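Local coordinates for protein geranyltranstransferase (Legionella pneumophila subsp. pneumophila, PDB 3LOM) that probably catalyses magnesium-dependent chain elongation of isoprenyl diphosphates, making farnesyl and perhaps geranylgeranyl diphosphate, at residues A[127-130]-A[131-135]; A[138-141]-A[142-145]; A[225-228]-A[229-233]; A[266-269]-A[270-274]. All coordinates share one frame; numbering follows the deposited sequence.

In the fold
From the N terminus, the chain meets contact 1 in the last turns of helix 113-135 and then contact 2, where a short loop turns into helix 141-155. Contact 3 lies within helix 209-236, and contact 4 within helix 263-279. Contacts 1, 3 and 4 each span successive turns of one helix, contact 2 the entry from a loop into a helix; none closes a long loop, and the four follow in series without nesting or crossing. Contacts 1 and 2 touch through Leu132, Leu135 and Val144, join two successive helices and face the second subunit. Contacts 3 and 4, also in touch with each other, tie helix 209-236 to helix 263-279. The two pairs sit on opposite sides of the chain's centre.

Contact 1. Residues A[127-130]-A[131-135]; sequences AIEV and LLMRL
Met133 N reaches back one turn to Glu129 O over 2.9 Å, and the bond is nearly straight (173° at the hydrogen). It belongs to the i to i+4 pattern of helix 113-135 in the all-alpha isoprenoid synthase fold. Its neighbours run alongside: Leu132 N bonds to Ile128 O at 3.0 Å, while Arg134 N meets Val130 O from above the carbonyl plane at 3.2 Å, a more bent geometry. On the side chains the spacing is the same. The CG2 branch of Ile128 lies 4.3 Å from Leu132 CD1, a loose apolar touch facing the second subunit, where Val152 packs on Ile128 and Gln149 on Leu132, both from that other chain. In the conformer described here, one of two, Met133 takes a chi1 of 69°, which sets CG between its own N and C and brings it over the carbonyl oxygen of Glu129. From there the extended thioether slants across the aliphatic part of Glu129. Arg134 sends its guanidinium away from the helix to a salt bridge with Glu30. Its methylene stem stays behind: Arg134 CB rests 3.2 Å from Val130 O.

Contact 2. Residues A[138-141]-A[142-145]; sequences LLPA and AQVV
Gln143 OE1 rests against two carbons, Leu139 CG and Pro140 CD, each 3.4 Å away. The glutamine runs side by side with the proline ring and points the same way, whereas it crosses the leucine side chain at about a right angle. Its chain places the amide there by swinging CG beside the backbone N (chi1 -68°) and then running straight on, back toward the loop. Behind this shell stands Pro140 O, which two amides share. Val144 N comes to it in the carbonyl plane at 3.2 Å with an angle of 162° at the hydrogen; Gln143 N is nearer, at 3.0 Å, but its bond is weak and strongly bent. Pro140 is thus the N-cap of helix 141-155, and the arrangement is completed by a hydrophobic staple: Leu139, the residue before the cap, sets its CB 4.2 Å from Val144 CG2, one turn into the helix. The next backbone bond, Val145 N to Ala141 O at 3.1 Å, continues the helix. Farther out, Val144 packs on Leu132 and Leu135 of the preceding helix. Ala141 meets Ala141 of the second subunit, and Val145 touches Ser136 of that same neighbouring chain.

Contact 3. Residues A[225-228]-A[229-233]; sequences VFQM and QDDYL
Gln229 N bonds to Val225 O at 2.8 Å, and one residue on Asp230 N bonds to Phe226 O at 2.9 Å. Both lie in helix 209-236, at a sequence (FQMQDDYL) that matches the second aspartate-rich region of FPP synthases. In relatives this region binds magnesium together with a substrate diphosphate, a role consistent with Asp230 and Asp231 here. The next donor, Asp231 N, sits above the carbonyl plane of Gln227 at 3.1 Å from its O. Polar ends look for partners beyond the turn: the Gln229 amide is held at both ends, by Tyr274 OH and Leu298 O, while Asp231 OD2 accepts from Phe257 N and Tyr232 OH joins Glu267. The fixed Gln229 amide and the Phe226 ring point the same way, side by side, with planes only 14° apart. On the face of the helix away from Gln229, the Gln227 chain leaves anti to its N and then bends (chi2 60°), carrying NE2 forward, to 3.7 Å from Asp231 OD1, with the amide and carboxylate steeply turned against each other. At the Phe226 ring the approach is edge-on: Gln229 OE1 lies in the ring plane, 3.7 Å from CD1.

Contact 4. Residues A[266-269]-A[270-274]; sequences LEEE and IAVHY
Glu269 OE1 sits at the edge of the His273 ring, in its plane, 3.2 Å from both NE2 and CD2. The carboxylate and the imidazole lie side by side, pointing the same way, their planes 21° apart. The glutamate gets there by folding: CG leaves beside the backbone N, and a chi2 of -90° then turns the carboxylate along the helix toward the residue four places on. On its other nitrogen the ring is tied down, since His273 ND1 is hydrogen-bonded to His221 ND1 and the two rings meet with their planes moderately inclined. That bond limits rotation of the imidazole. The second ring, that of Tyr274, receives a methyl at its edge: Ile270 CG2 lies in the ring plane, 3.8 Å from CD2. The other arm of Ile270 runs back along the helix toward Leu266; the two side chains cross at a slant, with Ile270 CD1 4.1 Å from Leu266 CD1. On a more exposed side, Glu268 bends at chi2 so that its stem passes over Val272, with CG 3.9 Å and OE2 3.7 Å from CG2 of that valine. Beneath all of them the backbone repeats its i to i+4 bonds, of which Val272 N to Glu268 O is short at 2.7 Å and Ile270 N to Leu266 O is the straightest. With Leu266, Ile270 and Tyr274 buried and Glu268 and Val272 exposed, this is the pattern of an amphipathic helix in the all-alpha isoprenoid synthase fold, here helix 263-279 packed against helices 209-236 and 289-303.

Contact 1. Residues A[127-130]-A[131-135]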
loop_
_atom_site.group_PDB
_atom_site.type_symbol
_atom_site.label_atom_id
_atom_site.label_comp_id
_atom_site.label_asym_id
_atom_site.label_seq_id
_atom_site.Cartn_x
_atom_site.Cartn_y
_atom_site.Cartn_z
ATOM N N ALA A 127 5.420 -2.152 4.774
ATOM C CA ALA A 127 6.011 -0.881 5.193
ATOM C C ALA A 127 5.147 -0.157 6.219
ATOM O O ALA A 127 5.660 0.354 7.213
ATOM C CB ALA A 127 6.234 -0.002 3.993
ATOM N N ILE A 128 3.837 -0.154 5.980
ATOM C CA ILE A 128 2.856 0.447 6.880
ATOM C C ILE A 128 2.633 -0.399 8.145
ATOM O O ILE A 128 2.558 0.163 9.240
ATOM C CB ILE A 128 1.537 0.739 6.124
ATOM C CG1 ILE A 128 1.812 1.727 4.989
ATOM C CG2 ILE A 128 0.458 1.295 7.049
ATOM C CD1 ILE A 128 0.921 1.533 3.786
ATOM N N GLU A 129 2.550 -1.729 7.999
ATOM C CA GLU A 129 2.456 -2.656 9.151
ATOM C C GLU A 129 3.624 -2.488 10.121
ATOM O O GLU A 129 3.419 -2.331 11.321
ATOM C CB GLU A 129 2.368 -4.121 8.689
ATOM C CG GLU A 129 2.092 -5.140 9.809
ATOM C CD GLU A 129 1.399 -6.416 9.327
ATOM O OE1 GLU A 129 0.810 -7.125 10.172
ATOM O OE2 GLU A 129 1.425 -6.715 8.115
ATOM N N VAL A 130 4.839 -2.503 9.573
ATOM C CA VAL A 130 6.079 -2.301 10.320
ATOM C C VAL A 130 6.089 -0.973 11.091
ATOM O O VAL A 130 6.487 -0.942 12.260
ATOM C CB VAL A 130 7.308 -2.403 9.377
ATOM C CG1 VAL A 130 8.605 -2.020 10.087
ATOM C CG2 VAL A 130 7.413 -3.808 8.823
ATOM N N LEU A 131 5.641 0.106 10.445
ATOM C CA LEU A 131 5.549 1.409 11.104
ATOM C C LEU A 131 4.592 1.353 12.280
ATOM O O LEU A 131 4.959 1.721 13.385
ATOM C CB LEU A 131 5.116 2.510 10.136
ATOM C CG LEU A 131 6.131 3.012 9.110
ATOM C CD1 LEU A 131 5.437 3.900 8.095
ATOM C CD2 LEU A 131 7.308 3.730 9.744
ATOM N N LEU A 132 3.384 0.853 12.043
ATOM C CA LEU A 132 2.357 0.811 13.076
ATOM C C LEU A 132 2.628 -0.095 14.284
ATOM O O LEU A 132 2.425 0.348 15.415
ATOM C CB LEU A 132 0.997 0.476 12.474
ATOM C CG LEU A 132 0.404 1.440 11.445
ATOM C CD1 LEU A 132 -0.957 0.921 11.061
ATOM C CD2 LEU A 132 0.336 2.891 11.944
ATOM N N MET A 133 3.074 -1.338 14.069
ATOM C CA MET A 133 3.289 -2.271 15.185
ATOM C C MET A 133 4.603 -2.033 15.953
ATOM O O MET A 133 4.640 -2.159 17.178
ATOM C CB MET A 133 3.115 -3.747 14.759
ATOM C CG MET A 133 4.181 -4.331 13.825
ATOM S SD MET A 133 3.792 -5.988 13.202
ATOM C CE MET A 133 5.190 -6.248 12.103
ATOM N N ARG A 134 5.669 -1.682 15.230
ATOM C CA ARG A 134 6.998 -1.527 15.840
ATOM C C ARG A 134 7.281 -0.166 16.486
ATOM O O ARG A 134 8.063 -0.094 17.438
ATOM C CB ARG A 134 8.120 -1.887 14.853
ATOM C CG ARG A 134 8.069 -3.311 14.309
ATOM C CD ARG A 134 8.437 -4.341 15.370
ATOM N NE ARG A 134 8.263 -5.711 14.894
ATOM C CZ ARG A 134 9.202 -6.421 14.272
ATOM N NH1 ARG A 134 10.401 -5.898 14.035
ATOM N NH2 ARG A 134 8.938 -7.660 13.881
ATOM N N LEU A 135 6.666 0.902 15.976
ATOM C CA LEU A 135 6.849 2.241 16.561
ATOM C C LEU A 135 5.996 2.483 17.806
ATOM O O LEU A 135 6.365 3.290 18.659
ATOM C CB LEU A 135 6.580 3.356 15.539
ATOM C CG LEU A 135 7.563 3.620 14.395
ATOM C CD1 LEU A 135 6.994 4.677 13.465
ATOM C CD2 LEU A 135 8.934 4.035 14.898
#

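Contact 2. Residues A[138-141]-A[142-145]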
loop_
_atom_site.group_PDB
_atom_site.type_symbol
_atom_site.label_atom_id
_atom_site.label_comp_id
_atom_site.label_asym_id
_atom_site.label_seq_id
_atom_site.Cartn_x
_atom_site.Cartn_y
_atom_site.Cartn_z
ATOM N N LEU A 138 7.399 2.397 21.238
ATOM C CA LEU A 138 8.536 3.314 21.371
ATOM C C LEU A 138 8.188 4.809 21.344
ATOM O O LEU A 138 8.855 5.613 22.000
ATOM C CB LEU A 138 9.594 3.013 20.303
ATOM C CG LEU A 138 10.069 1.567 20.114
ATOM C CD1 LEU A 138 11.124 1.511 19.020
ATOM C CD2 LEU A 138 10.610 0.956 21.412
ATOM N N LEU A 139 7.157 5.172 20.586
ATOM C CA LEU A 139 6.778 6.571 20.382
ATOM C C LEU A 139 5.315 6.801 20.765
ATOM O O LEU A 139 4.522 5.853 20.757
ATOM C CB LEU A 139 7.014 6.963 18.917
ATOM C CG LEU A 139 8.247 7.764 18.463
ATOM C CD1 LEU A 139 9.466 7.650 19.373
ATOM C CD2 LEU A 139 8.616 7.405 17.028
ATOM N N PRO A 140 4.947 8.057 21.110
ATOM C CA PRO A 140 3.520 8.347 21.288
ATOM C C PRO A 140 2.733 8.088 19.997
ATOM O O PRO A 140 3.258 8.266 18.888
ATOM C CB PRO A 140 3.498 9.841 21.634
ATOM C CG PRO A 140 4.852 10.138 22.160
ATOM C CD PRO A 140 5.787 9.233 21.416
ATOM N N ALA A 141 1.485 7.666 20.160
ATOM C CA ALA A 141 0.630 7.262 19.057
ATOM C C ALA A 141 0.440 8.361 18.003
ATOM O O ALA A 141 0.343 8.074 16.805
ATOM C CB ALA A 141 -0.705 6.793 19.597
ATOM N N ALA A 142 0.412 9.612 18.465
ATOM C CA ALA A 142 0.277 10.781 17.600
ATOM C C ALA A 142 1.411 10.883 16.590
ATOM O O ALA A 142 1.172 11.181 15.417
ATOM C CB ALA A 142 0.183 12.059 18.439
ATOM N N GLN A 143 2.634 10.618 17.050
ATOM C CA GLN A 143 3.814 10.646 16.193
ATOM C C GLN A 143 3.823 9.487 15.197
ATOM O O GLN A 143 4.199 9.675 14.044
ATOM C CB GLN A 143 5.096 10.647 17.027
ATOM C CG GLN A 143 5.318 11.928 17.830
ATOM C CD GLN A 143 6.705 12.014 18.456
ATOM O OE1 GLN A 143 7.280 11.009 18.880
ATOM N NE2 GLN A 143 7.242 13.226 18.525
ATOM N N VAL A 144 3.389 8.309 15.649
ATOM C CA VAL A 144 3.253 7.122 14.798
ATOM C C VAL A 144 2.361 7.421 13.580
ATOM O O VAL A 144 2.735 7.128 12.436
ATOM C CB VAL A 144 2.704 5.905 15.605
ATOM C CG1 VAL A 144 2.430 4.698 14.691
ATOM C CG2 VAL A 144 3.670 5.526 16.727
ATOM N N VAL A 145 1.210 8.039 13.846
ATOM C CA VAL A 145 0.274 8.487 12.818
ATOM C C VAL A 145 0.914 9.488 11.836
ATOM O O VAL A 145 0.853 9.291 10.619
ATOM C CB VAL A 145 -1.015 9.047 13.469
ATOM C CG1 VAL A 145 -1.912 9.738 12.450
ATOM C CG2 VAL A 145 -1.771 7.923 14.160
#

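Contact 3. Residues A[225-228]-A[229-233]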
loop_
_atom_site.group_PDB
_atom_site.type_symbol
_atom_site.label_atom_id
_atom_site.label_comp_id
_atom_site.label_asym_id
_atom_site.label_seq_id
_atom_site.Cartn_x
_atom_site.Cartn_y
_atom_site.Cartn_z
ATOM N N VAL A 225 19.360 16.286 -7.695
ATOM C CA VAL A 225 20.689 16.067 -8.283
ATOM C C VAL A 225 21.007 14.595 -8.633
ATOM O O VAL A 225 21.774 14.340 -9.564
ATOM C CB VAL A 225 21.816 16.740 -7.430
ATOM C CG1 VAL A 225 22.225 15.874 -6.244
ATOM C CG2 VAL A 225 23.013 17.113 -8.294
ATOM N N PHE A 226 20.405 13.642 -7.912
ATOM C CA PHE A 226 20.556 12.209 -8.232
ATOM C C PHE A 226 20.032 11.917 -9.635
ATOM O O PHE A 226 20.667 11.203 -10.417
ATOM C CB PHE A 226 19.814 11.318 -7.230
ATOM C CG PHE A 226 20.456 11.242 -5.871
ATOM C CD1 PHE A 226 21.800 11.569 -5.683
ATOM C CD2 PHE A 226 19.714 10.812 -4.776
ATOM C CE1 PHE A 226 22.379 11.493 -4.422
ATOM C CE2 PHE A 226 20.283 10.729 -3.513
ATOM C CZ PHE A 226 21.618 11.064 -3.336
ATOM N N GLN A 227 18.878 12.505 -9.941
ATOM C CA GLN A 227 18.235 12.376 -11.242
ATOM C C GLN A 227 18.981 13.106 -12.355
ATOM O O GLN A 227 18.993 12.648 -13.503
ATOM C CB GLN A 227 16.795 12.874 -11.151
ATOM C CG GLN A 227 15.920 12.358 -12.249
ATOM C CD GLN A 227 15.827 10.840 -12.285
ATOM O OE1 GLN A 227 15.677 10.185 -11.250
ATOM N NE2 GLN A 227 15.920 10.277 -13.485
ATOM N N MET A 228 19.587 14.245 -12.010
ATOM C CA MET A 228 20.500 14.948 -12.913
ATOM C C MET A 228 21.690 14.045 -13.245
ATOM O O MET A 228 22.042 13.881 -14.413
ATOM C CB MET A 228 20.985 16.265 -12.294
ATOM C CG MET A 228 19.995 17.414 -12.357
ATOM S SD MET A 228 20.593 18.898 -11.518
ATOM C CE MET A 228 19.173 19.959 -11.731
ATOM N N GLN A 229 22.278 13.449 -12.206
ATOM C CA GLN A 229 23.397 12.514 -12.352
ATOM C C GLN A 229 23.048 11.305 -13.212
ATOM O O GLN A 229 23.823 10.935 -14.092
ATOM C CB GLN A 229 23.920 12.062 -10.985
ATOM C CG GLN A 229 24.820 13.089 -10.305
ATOM C CD GLN A 229 25.280 12.653 -8.929
ATOM O OE1 GLN A 229 24.471 12.327 -8.062
ATOM N NE2 GLN A 229 26.588 12.657 -8.719
ATOM N N ASP A 230 21.877 10.717 -12.963
ATOM C CA ASP A 230 21.397 9.552 -13.717
ATOM C C ASP A 230 21.253 9.839 -15.207
ATOM O O ASP A 230 21.664 9.027 -16.031
ATOM C CB ASP A 230 20.080 9.024 -13.134
ATOM C CG ASP A 230 20.264 8.373 -11.770
ATOM O OD1 ASP A 230 19.247 8.077 -11.103
ATOM O OD2 ASP A 230 21.425 8.166 -11.359
ATOM N N ASP A 231 20.698 11.003 -15.540
ATOM C CA ASP A 231 20.575 11.446 -16.934
ATOM C C ASP A 231 21.935 11.776 -17.553
ATOM O O ASP A 231 22.161 11.520 -18.739
ATOM C CB ASP A 231 19.630 12.647 -17.038
ATOM C CG ASP A 231 18.187 12.295 -16.687
ATOM O OD1 ASP A 231 17.875 11.098 -16.488
ATOM O OD2 ASP A 231 17.355 13.223 -16.620
ATOM N N TYR A 232 22.833 12.324 -16.733
ATOM C CA TYR A 232 24.203 12.641 -17.138
ATOM C C TYR A 232 25.015 11.380 -17.419
ATOM O O TYR A 232 25.789 11.339 -18.375
ATOM C CB TYR A 232 24.898 13.483 -16.058
ATOM C CG TYR A 232 26.342 13.846 -16.353
ATOM C CD1 TYR A 232 26.662 14.788 -17.331
ATOM C CD2 TYR A 232 27.387 13.260 -15.636
ATOM C CE1 TYR A 232 27.987 15.124 -17.600
ATOM C CE2 TYR A 232 28.712 13.590 -15.895
ATOM C CZ TYR A 232 29.006 14.522 -16.875
ATOM O OH TYR A 232 30.316 14.850 -17.130
ATOM N N LEU A 233 24.828 10.367 -16.576
ATOM C CA LEU A 233 25.561 9.106 -16.675
ATOM C C LEU A 233 25.211 8.332 -17.945
ATOM O O LEU A 233 26.035 8.256 -18.856
ATOM C CB LEU A 233 25.343 8.245 -15.421
ATOM C CG LEU A 233 26.347 8.263 -14.254
ATOM C CD1 LEU A 233 26.965 9.632 -13.965
ATOM C CD2 LEU A 233 25.698 7.690 -12.996
#

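Contact 4. Residues A[266-269]-A[270-274]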
loop_
_atom_site.group_PDB
_atom_site.type_symbol
_atom_site.label_atom_id
_atom_site.label_comp_id
_atom_site.label_asym_id
_atom_site.label_seq_id
_atom_site.Cartn_x
_atom_site.Cartn_y
_atom_site.Cartn_z
ATOM N N LEU A 266 24.968 20.803 -17.661
ATOM C CA LEU A 266 24.534 19.752 -16.753
ATOM C C LEU A 266 25.560 19.558 -15.648
ATOM O O LEU A 266 25.187 19.516 -14.479
ATOM C CB LEU A 266 24.261 18.440 -17.498
ATOM C CG LEU A 266 23.649 17.245 -16.748
ATOM C CD1 LEU A 266 22.577 17.627 -15.721
ATOM C CD2 LEU A 266 23.083 16.273 -17.756
ATOM N N GLU A 267 26.837 19.486 -16.032
ATOM C CA GLU A 267 27.966 19.382 -15.098
ATOM C C GLU A 267 27.946 20.455 -14.016
ATOM O O GLU A 267 28.187 20.161 -12.843
ATOM C CB GLU A 267 29.294 19.456 -15.853
ATOM C CG GLU A 267 29.786 18.125 -16.397
ATOM C CD GLU A 267 30.871 18.280 -17.454
ATOM O OE1 GLU A 267 31.537 19.340 -17.490
ATOM O OE2 GLU A 267 31.056 17.335 -18.253
ATOM N N GLU A 268 27.649 21.692 -14.413
ATOM C CA GLU A 268 27.554 22.789 -13.459
ATOM C C GLU A 268 26.282 22.702 -12.621
ATOM O O GLU A 268 26.324 22.977 -11.424
ATOM C CB GLU A 268 27.675 24.150 -14.155
ATOM C CG GLU A 268 27.894 25.337 -13.203
ATOM C CD GLU A 268 29.231 25.292 -12.467
ATOM O OE1 GLU A 268 30.211 24.748 -13.016
ATOM O OE2 GLU A 268 29.302 25.810 -11.332
ATOM N N GLU A 269 25.172 22.299 -13.241
ATOM C CA GLU A 269 23.922 22.048 -12.509
ATOM C C GLU A 269 24.125 21.010 -11.403
ATOM O O GLU A 269 23.675 21.227 -10.273
ATOM C CB GLU A 269 22.791 21.622 -13.454
ATOM C CG GLU A 269 22.102 22.769 -14.184
ATOM C CD GLU A 269 20.907 23.351 -13.430
ATOM O OE1 GLU A 269 20.574 22.870 -12.326
ATOM O OE2 GLU A 269 20.291 24.306 -13.947
ATOM N N ILE A 270 24.817 19.910 -11.732
ATOM C CA ILE A 270 25.270 18.917 -10.742
ATOM C C ILE A 270 26.044 19.606 -9.612
ATOM O O ILE A 270 25.707 19.451 -8.436
ATOM C CB ILE A 270 26.218 17.821 -11.347
ATOM C CG1 ILE A 270 25.702 17.251 -12.678
ATOM C CG2 ILE A 270 26.511 16.713 -10.329
ATOM C CD1 ILE A 270 24.710 16.126 -12.586
ATOM N N ALA A 271 27.064 20.377 -9.993
ATOM C CA ALA A 271 27.972 21.021 -9.042
ATOM C C ALA A 271 27.271 22.015 -8.126
ATOM O O ALA A 271 27.454 21.958 -6.907
ATOM C CB ALA A 271 29.132 21.692 -9.774
ATOM N N VAL A 272 26.458 22.896 -8.711
ATOM C CA VAL A 272 25.757 23.938 -7.954
ATOM C C VAL A 272 24.795 23.320 -6.944
ATOM O O VAL A 272 24.774 23.730 -5.783
ATOM C CB VAL A 272 25.001 24.962 -8.866
ATOM C CG1 VAL A 272 24.387 26.076 -8.032
ATOM C CG2 VAL A 272 25.927 25.576 -9.893
ATOM N N HIS A 273 24.031 22.320 -7.378
ATOM C CA HIS A 273 23.030 21.690 -6.506
ATOM C C HIS A 273 23.631 20.890 -5.344
ATOM O O HIS A 273 23.081 20.902 -4.233
ATOM C CB HIS A 273 22.029 20.864 -7.313
ATOM C CG HIS A 273 20.967 21.692 -7.964
ATOM N ND1 HIS A 273 19.946 22.283 -7.250
ATOM C CD2 HIS A 273 20.775 22.046 -9.256
ATOM C CE1 HIS A 273 19.172 22.966 -8.074
ATOM N NE2 HIS A 273 19.650 22.832 -9.299
ATOM N N TYR A 274 24.763 20.227 -5.601
ATOM C CA TYR A 274 25.536 19.561 -4.545
ATOM C C TYR A 274 26.149 20.555 -3.569
ATOM O O TYR A 274 26.172 20.301 -2.367
ATOM C CB TYR A 274 26.634 18.662 -5.127
ATOM C CG TYR A 274 26.221 17.213 -5.267
ATOM C CD1 TYR A 274 25.900 16.449 -4.147
ATOM C CD2 TYR A 274 26.155 16.603 -6.520
ATOM C CE1 TYR A 274 25.516 15.118 -4.269
ATOM C CE2 TYR A 274 25.772 15.276 -6.653
ATOM C CZ TYR A 274 25.454 14.539 -5.523
ATOM O OH TYR A 274 25.067 13.228 -5.646
#